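Local coordinates for flavin reductase domain protein (Arthrobacter sp., PDB 2QCK) that probably reduces flavin as an FMN-binding, flavin reductase-like oxidoreductase, at residues I26-Y31 against E107-K112; G74-G79 against K112-W117. One frame throughout, in Å; residues are numbered along the deposited sequence.

Contact 1: I26-Y31 against E107-K112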
loop_
_atom_site.group_PDB
_atom_site.type_symbol
_atom_site.label_atom_id
_atom_site.label_comp_id
_atom_site.label_asym_id
_atom_site.label_seq_id
_atom_site.Cartn_x
_atom_site.Cartn_y
_atom_site.Cartn_z
ATOM N N ILE A 26 8.568 8.637 0.841
ATOM C CA ILE A 26 10.007 8.380 0.784
ATOM C C ILE A 26 10.525 7.902 2.139
ATOM O O ILE A 26 10.172 8.470 3.214
ATOM C CB ILE A 26 10.868 9.600 0.326
ATOM C CG1 ILE A 26 10.476 10.028 -1.098
ATOM C CG2 ILE A 26 12.319 9.181 0.416
ATOM C CD1 ILE A 26 10.850 11.461 -1.496
ATOM N N ILE A 27 11.327 6.835 2.092
ATOM C CA ILE A 27 11.926 6.222 3.298
ATOM C C ILE A 27 13.355 6.683 3.342
ATOM O O ILE A 27 14.001 6.686 2.318
ATOM C CB ILE A 27 11.900 4.682 3.228
ATOM C CG1 ILE A 27 10.462 4.198 3.226
ATOM C CG2 ILE A 27 12.705 4.023 4.416
ATOM C CD1 ILE A 27 9.815 4.198 4.591
ATOM N N THR A 28 13.825 7.055 4.527
ATOM C CA THR A 28 15.229 7.520 4.702
ATOM C C THR A 28 15.868 6.690 5.814
ATOM O O THR A 28 15.179 6.226 6.709
ATOM C CB THR A 28 15.281 8.970 5.052
ATOM O OG1 THR A 28 14.470 9.198 6.254
ATOM C CG2 THR A 28 14.818 9.791 3.826
ATOM N N VAL A 29 17.168 6.409 5.703
ATOM C CA VAL A 29 17.872 5.706 6.744
ATOM C C VAL A 29 19.288 6.219 6.737
ATOM O O VAL A 29 19.812 6.597 5.688
ATOM C CB VAL A 29 17.824 4.204 6.552
ATOM C CG1 VAL A 29 18.347 3.797 5.189
ATOM C CG2 VAL A 29 18.559 3.485 7.693
ATOM N N ASN A 30 19.861 6.293 7.919
ATOM C CA ASN A 30 21.273 6.692 8.113
ATOM C C ASN A 30 22.101 5.461 8.486
ATOM O O ASN A 30 22.086 4.976 9.644
ATOM C CB ASN A 30 21.307 7.749 9.218
ATOM C CG ASN A 30 22.672 8.383 9.390
ATOM O OD1 ASN A 30 23.690 7.890 8.893
ATOM N ND2 ASN A 30 22.694 9.493 10.104
ATOM N N TYR A 31 22.822 4.956 7.498
ATOM C CA TYR A 31 23.616 3.766 7.655
ATOM C C TYR A 31 25.028 4.155 8.062
ATOM O O TYR A 31 25.863 4.498 7.230
ATOM C CB TYR A 31 23.646 3.005 6.345
ATOM C CG TYR A 31 24.252 1.632 6.394
ATOM C CD1 TYR A 31 24.314 0.890 7.577
ATOM C CD2 TYR A 31 24.727 1.057 5.230
ATOM C CE1 TYR A 31 24.879 -0.371 7.585
ATOM C CE2 TYR A 31 25.260 -0.193 5.219
ATOM C CZ TYR A 31 25.343 -0.917 6.386
ATOM O OH TYR A 31 25.902 -2.180 6.325
ATOM N N GLU A 107 19.246 10.737 14.366
ATOM C CA GLU A 107 20.103 10.948 13.192
ATOM C C GLU A 107 19.446 10.432 11.906
ATOM O O GLU A 107 20.132 10.119 10.941
ATOM C CB GLU A 107 21.447 10.246 13.376
ATOM C CG GLU A 107 22.163 10.626 14.654
ATOM C CD GLU A 107 23.079 11.792 14.438
ATOM O OE1 GLU A 107 24.164 11.575 13.855
ATOM O OE2 GLU A 107 22.710 12.921 14.828
ATOM N N VAL A 108 18.126 10.312 11.914
ATOM C CA VAL A 108 17.386 9.944 10.715
ATOM C C VAL A 108 17.414 11.151 9.765
ATOM O O VAL A 108 17.264 12.317 10.206
ATOM C CB VAL A 108 15.931 9.554 11.057
ATOM C CG1 VAL A 108 15.095 9.283 9.763
ATOM C CG2 VAL A 108 15.912 8.327 11.978
ATOM N N PRO A 109 17.634 10.901 8.452
ATOM C CA PRO A 109 17.544 12.014 7.512
ATOM C C PRO A 109 16.094 12.416 7.271
ATOM O O PRO A 109 15.253 11.593 6.856
ATOM C CB PRO A 109 18.175 11.447 6.235
ATOM C CG PRO A 109 18.822 10.165 6.624
ATOM C CD PRO A 109 18.001 9.660 7.750
ATOM N N ILE A 110 15.816 13.676 7.568
ATOM C CA ILE A 110 14.519 14.297 7.405
ATOM C C ILE A 110 14.518 15.260 6.198
ATOM O O ILE A 110 15.310 16.220 6.125
ATOM C CB ILE A 110 14.013 14.995 8.720
ATOM C CG1 ILE A 110 13.966 13.992 9.879
ATOM C CG2 ILE A 110 12.599 15.580 8.489
ATOM C CD1 ILE A 110 12.918 12.875 9.712
ATOM N N LEU A 111 13.622 14.967 5.256
ATOM C CA LEU A 111 13.436 15.734 4.061
ATOM C C LEU A 111 12.521 16.888 4.353
ATOM O O LEU A 111 11.464 16.710 4.940
ATOM C CB LEU A 111 12.784 14.887 2.969
ATOM C CG LEU A 111 13.407 13.545 2.611
ATOM C CD1 LEU A 111 12.596 12.893 1.462
ATOM C CD2 LEU A 111 14.876 13.733 2.283
ATOM N N LYS A 112 12.945 18.066 3.905
ATOM C CA LYS A 112 12.215 19.326 4.059
ATOM C C LYS A 112 10.980 19.402 3.192
ATOM O O LYS A 112 10.905 18.766 2.130
ATOM C CB LYS A 112 13.126 20.471 3.648
ATOM C CG LYS A 112 14.436 20.543 4.419
ATOM C CD LYS A 112 15.327 21.658 3.871
ATOM C CE LYS A 112 16.506 21.910 4.805
ATOM N NZ LYS A 112 17.610 22.732 4.200
#

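Contact 2: G74-G79 against K112-W117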
loop_
_atom_site.group_PDB
_atom_site.type_symbol
_atom_site.label_atom_id
_atom_site.label_comp_id
_atom_site.label_asym_id
_atom_site.label_seq_id
_atom_site.Cartn_x
_atom_site.Cartn_y
_atom_site.Cartn_z
ATOM N N GLY A 74 13.016 6.946 8.640
ATOM C CA GLY A 74 11.968 7.947 8.465
ATOM C C GLY A 74 11.071 7.591 7.302
ATOM O O GLY A 74 11.517 7.035 6.321
ATOM N N VAL A 75 9.787 7.909 7.417
ATOM C CA VAL A 75 8.917 7.904 6.258
ATOM C C VAL A 75 8.301 9.287 6.011
ATOM O O VAL A 75 7.884 9.969 6.959
ATOM C CB VAL A 75 7.796 6.767 6.341
ATOM C CG1 VAL A 75 6.833 7.014 7.439
ATOM C CG2 VAL A 75 7.080 6.625 4.998
ATOM N N HIS A 76 8.271 9.696 4.742
ATOM C CA HIS A 76 7.766 11.024 4.347
ATOM C C HIS A 76 6.606 10.905 3.404
ATOM O O HIS A 76 6.722 10.275 2.362
ATOM C CB HIS A 76 8.839 11.834 3.675
ATOM C CG HIS A 76 10.046 12.019 4.527
ATOM N ND1 HIS A 76 10.933 10.991 4.771
ATOM C CD2 HIS A 76 10.517 13.098 5.188
ATOM C CE1 HIS A 76 11.914 11.439 5.537
ATOM N NE2 HIS A 76 11.677 12.712 5.810
HETATM N N MSE A 77 5.488 11.490 3.782
HETATM C CA MSE A 77 4.308 11.577 2.896
HETATM C C MSE A 77 4.514 12.811 2.036
HETATM O O MSE A 77 5.021 13.838 2.509
HETATM C CB MSE A 77 3.033 11.733 3.712
HETATM C CG MSE A 77 2.530 10.428 4.267
HETATM SE SE MSE A 77 3.705 9.571 5.605
HETATM C CE MSE A 77 2.472 8.047 6.044
ATOM N N LEU A 78 4.139 12.683 0.770
ATOM C CA LEU A 78 4.438 13.646 -0.274
ATOM C C LEU A 78 3.165 14.292 -0.779
ATOM O O LEU A 78 2.113 13.657 -0.863
ATOM C CB LEU A 78 5.160 12.928 -1.439
ATOM C CG LEU A 78 6.517 12.306 -1.110
ATOM C CD1 LEU A 78 7.283 11.953 -2.378
ATOM C CD2 LEU A 78 7.375 13.231 -0.248
ATOM N N GLY A 79 3.250 15.576 -1.093
ATOM C CA GLY A 79 2.206 16.216 -1.873
ATOM C C GLY A 79 2.632 16.494 -3.298
ATOM O O GLY A 79 3.736 16.186 -3.711
ATOM N N LYS A 112 12.945 18.066 3.905
ATOM C CA LYS A 112 12.215 19.326 4.059
ATOM C C LYS A 112 10.980 19.402 3.192
ATOM O O LYS A 112 10.905 18.766 2.130
ATOM C CB LYS A 112 13.126 20.471 3.648
ATOM C CG LYS A 112 14.436 20.543 4.419
ATOM C CD LYS A 112 15.327 21.658 3.871
ATOM C CE LYS A 112 16.506 21.910 4.805
ATOM N NZ LYS A 112 17.610 22.732 4.200
ATOM N N ASP A 113 10.011 20.186 3.639
ATOM C CA ASP A 113 8.902 20.638 2.784
ATOM C C ASP A 113 7.987 19.534 2.324
ATOM O O ASP A 113 7.435 19.626 1.243
ATOM C CB ASP A 113 9.427 21.369 1.536
ATOM C CG ASP A 113 10.157 22.660 1.852
ATOM O OD1 ASP A 113 9.681 23.418 2.723
ATOM O OD2 ASP A 113 11.198 22.905 1.209
ATOM N N VAL A 114 7.813 18.491 3.122
ATOM C CA VAL A 114 6.941 17.351 2.747
ATOM C C VAL A 114 5.608 17.521 3.480
ATOM O O VAL A 114 5.470 18.437 4.314
ATOM C CB VAL A 114 7.581 15.950 3.043
ATOM C CG1 VAL A 114 8.842 15.732 2.212
ATOM C CG2 VAL A 114 7.879 15.760 4.495
ATOM N N ALA A 115 4.653 16.649 3.195
ATOM C CA ALA A 115 3.329 16.694 3.846
ATOM C C ALA A 115 3.398 16.373 5.349
ATOM O O ALA A 115 2.550 16.802 6.148
ATOM C CB ALA A 115 2.356 15.751 3.161
ATOM N N GLY A 116 4.420 15.603 5.707
ATOM C CA GLY A 116 4.764 15.305 7.071
ATOM C C GLY A 116 5.616 14.071 7.065
ATOM O O GLY A 116 5.782 13.426 6.024
ATOM N N TRP A 117 6.191 13.769 8.212
ATOM C CA TRP A 117 6.997 12.560 8.386
ATOM C C TRP A 117 6.753 11.850 9.716
ATOM O O TRP A 117 6.246 12.440 10.689
ATOM C CB TRP A 117 8.487 12.891 8.247
ATOM C CG TRP A 117 8.943 14.009 9.133
ATOM C CD1 TRP A 117 9.057 15.315 8.794
ATOM C CD2 TRP A 117 9.353 13.912 10.499
ATOM N NE1 TRP A 117 9.509 16.052 9.868
ATOM C CE2 TRP A 117 9.698 15.207 10.928
ATOM C CE3 TRP A 117 9.468 12.856 11.396
ATOM C CZ2 TRP A 117 10.137 15.473 12.205
ATOM C CZ3 TRP A 117 9.880 13.120 12.668
ATOM C CH2 TRP A 117 10.232 14.419 13.062
#

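Contact 1: I26-Y31 against E107-K112
Glu-107 O is gripped across the segments by one hydrogen bond, from Asn-30 ND2 at 2.8 Å. The setting is the antiparallel barrel sheet of the flavin reductase-like split barrel, against whose strand 22-31 the short strand 109-111, paired in a hairpin with 101-103, runs roughly antiparallel (151°). The Asn-30 N-H points almost straight at the acceptor (164°); the oxygen lies in the plane of the Asn-30 amide and offers an in-plane lone pair of its carbonyl. Asn-30 reaches it because its CG stands anti to the backbone N; OD1 of the same amide makes a weak bond to Gly-33 N. The strand axes come no closer than 6.8 Å, and side chains carry the hydrogen bonds between them in place of a backbone ladder. Thr-28 makes the second, donating from OG1 to Pro-109 O at 2.6 Å in the carbonyl plane. Here chi1 (56°) puts OG1 in the crowded position between the backbone N and carbonyl carbon, and CG2 is left to slide past Leu-111. Val-108 CG1 flanks the hydroxyl, 3.6 Å from Thr-28 OG1. The Pro-109 ring rests with CG and CD against the Val-29 to Asn-30 peptide, CD 3.8 Å from Val-29 C. At the far end the contact turns purely apolar: Ile-26 and Leu-111 cross at about a right angle, Leu-111 CD1 lying against CB, CG2 and CD1 of Ile-26, nearest to CD1 at 3.7 Å.

Contact 2: G74-G79 against K112-W117
An antiparallel strand pair of the barrel sheet begins here, where the end of strand 72-77 meets the start of strand 116-127 in the flavin reductase-like split barrel. Two backbone bonds hold Met-77, one through its N and one through its O. Its N donates to Gly-116 O at 3.0 Å, nearly along the C=O axis, whereas Met-77 O receives Ala-115 N at 2.9 Å from 30° above the carbonyl plane. His-76 and Trp-117 form the neighbouring non-hydrogen-bonded pair, so close that Trp-117 CA lies 3.1 Å from Val-75 O in a CA-H...O contact. Their side chains lie side by side on the same face of the sheet. Trp-117 CB sits over the imidazole in a CH-pi contact, 4.1 Å from the centroid of the His-76 ring. The indole CG occupies the crowded position between the backbone N and carbonyl carbon; the five-membered ring is turned obliquely, its plane at 47° to the imidazole. Val-114 CG2 comes in at the edge of that imidazole, in its plane, and the ring's ND1 is hydrogen-bonded to Ile-26 O on the next strand. Met-77, a selenomethionine on the opposite face, and Ala-115 in the turn both pack against Met-16 of the second subunit, which places this pair at the dimer interface. Beyond the bridged residues Leu-78 crosses Val-114 obliquely, with CD2 3.8 Å from Val-114 CG1.

Both contacts are buried, though contact 1 has exposed Glu-107 at its Asn-30 end and contact 2 touches through no exposed residue. They meet because strands 22-31 and 72-77 are sheet neighbours: Ile-26 O lies 2.7 Å from His-76 N, and Thr-28 N 2.9 Å from Gly-74 O, both probable hydrogen bonds. Lys-112 is common to the two. Contact 1 joins a strand of a separate two-stranded hairpin to strand 22-31, through side-chain donors and backbone carbonyls; contact 2 is an in-sheet pairing held by backbone bonds. Contact 1 touches no other chain, whereas contact 2 reaches the second subunit. His-76 of contact 2 touches both segments of contact 1, packing on Thr-28 and Leu-111, with its ND1 bonded to Ile-26 O.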